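Local coordinates for protein arylmalonate decarboxylase (PDB 3DTV) that catalyses the decarboxylation of 2-aryl-2-methylmalonates to 2-arylpropionates, releasing carbon dioxide, at residues V120-A125 and T146-L151. Numbering follows the deposited sequence.
Sequences VALATA and TGCRSL. With SO4 (sulfate ion), chain R.
Leu122 pairs with Cys148 in a parallel beta-sheet contact between strand 119-124 and strand 144-150, the outermost strand of its four-stranded sheet within this chain, joined through helix 128-140 as a beta-alpha-beta unit. The axes run 7° apart. Five backbone bonds zip the pair: Thr146 N to Val120 O, Leu122 N to Gly147 O (2.9 Å), Arg149 N to Leu122 O, Thr124 N to Arg149 O (3.1 Å) and Leu151 N to Thr124 O. On the face packed against helix 128-140, the chi1 of -177° turns Cys148 SG away from its own backbone N, and it meets Leu122 CB at 4.0 Å. Farther along, Thr124 OG1 lies 3.6 Å from Ser150 CB; this hydroxyl is bonded to Asn131 and Tyr126 N, while Ser150 OG is held by Gly152 N and Tyr126 O. Arg149 starts on the other face, with Ala123, but its chain bends at chi2 (-63°) and leads away. Arg149 NH1 turns back to Cys148 O (2.9 Å), and Arg149 NE bonds to sulfate O4 (3.2 Å), which lies at the guanidinium edge, in its plane. Arg173 NH1 also bonds to this sulfate, probably from the crystallisation liquor. Main-chain bonding thus carries the pairing; the guanidinium takes no part in it, and the sulfate probably balances its charge.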
loop_
_atom_site.group_PDB
_atom_site.type_symbol
_atom_site.label_atom_id
_atom_site.label_comp_id
_atom_site.label_asym_id
_atom_site.label_seq_id
_atom_site.Cartn_x
_atom_site.Cartn_y
_atom_site.Cartn_z
ATOM N N VAL D 120 -13.470 5.299 7.579
ATOM C CA VAL D 120 -12.732 5.270 6.325
ATOM C C VAL D 120 -13.541 4.668 5.169
ATOM O O VAL D 120 -14.054 3.557 5.274
ATOM C CB VAL D 120 -11.357 4.570 6.530
ATOM C CG1 VAL D 120 -11.539 3.185 7.143
ATOM C CG2 VAL D 120 -10.610 4.549 5.258
ATOM N N ALA D 121 -13.682 5.426 4.081
ATOM C CA ALA D 121 -14.309 4.913 2.881
ATOM C C ALA D 121 -13.280 4.210 2.014
ATOM O O ALA D 121 -12.113 4.630 1.964
ATOM C CB ALA D 121 -14.994 6.037 2.095
ATOM N N LEU D 122 -13.709 3.138 1.340
ATOM C CA LEU D 122 -12.786 2.300 0.582
ATOM C C LEU D 122 -12.933 2.527 -0.917
ATOM O O LEU D 122 -14.047 2.536 -1.462
ATOM C CB LEU D 122 -12.996 0.821 0.959
ATOM C CG LEU D 122 -13.066 0.421 2.452
ATOM C CD1 LEU D 122 -13.182 -1.102 2.590
ATOM C CD2 LEU D 122 -11.839 0.913 3.197
ATOM N N ALA D 123 -11.814 2.742 -1.592
ATOM C CA ALA D 123 -11.808 2.825 -3.064
ATOM C C ALA D 123 -10.708 1.913 -3.614
ATOM O O ALA D 123 -9.522 2.200 -3.462
ATOM C CB ALA D 123 -11.601 4.277 -3.554
ATOM N N THR D 124 -11.105 0.806 -4.233
ATOM C CA THR D 124 -10.145 -0.229 -4.628
ATOM C C THR D 124 -10.373 -0.715 -6.074
ATOM O O THR D 124 -11.212 -0.146 -6.798
ATOM C CB THR D 124 -10.216 -1.434 -3.678
ATOM O OG1 THR D 124 -11.424 -2.146 -3.920
ATOM C CG2 THR D 124 -10.147 -0.997 -2.170
ATOM N N ALA D 125 -9.559 -1.696 -6.506
ATOM C CA ALA D 125 -9.838 -2.499 -7.704
ATOM C C ALA D 125 -9.949 -4.003 -7.330
ATOM O O ALA D 125 -9.520 -4.890 -8.055
ATOM C CB ALA D 125 -8.805 -2.269 -8.780
ATOM N N THR D 146 -16.534 2.298 6.034
ATOM C CA THR D 146 -17.848 2.863 5.695
ATOM C C THR D 146 -18.230 2.487 4.247
ATOM O O THR D 146 -18.476 1.316 3.970
ATOM C CB THR D 146 -17.875 4.386 5.908
ATOM O OG1 THR D 146 -16.841 4.998 5.121
ATOM C CG2 THR D 146 -17.690 4.740 7.395
ATOM N N GLY D 147 -18.265 3.447 3.323
ATOM C CA GLY D 147 -18.553 3.153 1.912
ATOM C C GLY D 147 -17.504 2.247 1.244
ATOM O O GLY D 147 -16.395 2.089 1.741
ATOM N N CYS D 148 -17.875 1.632 0.126
ATOM C CA CYS D 148 -16.910 0.918 -0.720
ATOM C C CYS D 148 -17.336 0.979 -2.185
ATOM O O CYS D 148 -18.489 0.656 -2.538
ATOM C CB CYS D 148 -16.701 -0.533 -0.247
ATOM S SG CYS D 148 -15.458 -1.454 -1.214
ATOM N N ARG D 149 -16.420 1.452 -3.029
ATOM C CA ARG D 149 -16.573 1.322 -4.483
ATOM C C ARG D 149 -15.295 0.761 -5.021
ATOM O O ARG D 149 -14.201 1.150 -4.552
ATOM C CB ARG D 149 -16.820 2.668 -5.160
ATOM C CG ARG D 149 -18.191 3.267 -4.847
ATOM C CD ARG D 149 -19.324 2.389 -5.357
ATOM N NE ARG D 149 -20.616 3.059 -5.156
ATOM C CZ ARG D 149 -21.427 2.787 -4.156
ATOM N NH1 ARG D 149 -21.062 1.863 -3.283
ATOM N NH2 ARG D 149 -22.591 3.436 -4.022
ATOM N N SER D 150 -15.430 -0.130 -6.010
ATOM C CA SER D 150 -14.275 -0.740 -6.618
ATOM C C SER D 150 -14.382 -0.574 -8.114
ATOM O O SER D 150 -15.507 -0.455 -8.642
ATOM C CB SER D 150 -14.190 -2.222 -6.261
ATOM O OG SER D 150 -13.321 -2.908 -7.154
ATOM N N LEU D 151 -13.225 -0.584 -8.793
ATOM C CA LEU D 151 -13.203 -0.640 -10.253
ATOM C C LEU D 151 -13.506 -2.062 -10.718
ATOM O O LEU D 151 -13.618 -2.315 -11.901
ATOM C CB LEU D 151 -11.821 -0.230 -10.818
ATOM C CG LEU D 151 -11.431 1.222 -10.543
ATOM C CD1 LEU D 151 -9.956 1.438 -10.837
ATOM C CD2 LEU D 151 -12.310 2.215 -11.316
HETATM S S SO4 R . -22.388 4.911 -7.790
HETATM O O1 SO4 R . -21.326 4.130 -8.448
HETATM O O2 SO4 R . -22.873 5.905 -8.758
HETATM O O3 SO4 R . -23.451 4.016 -7.317
HETATM O O4 SO4 R . -21.786 5.645 -6.679
#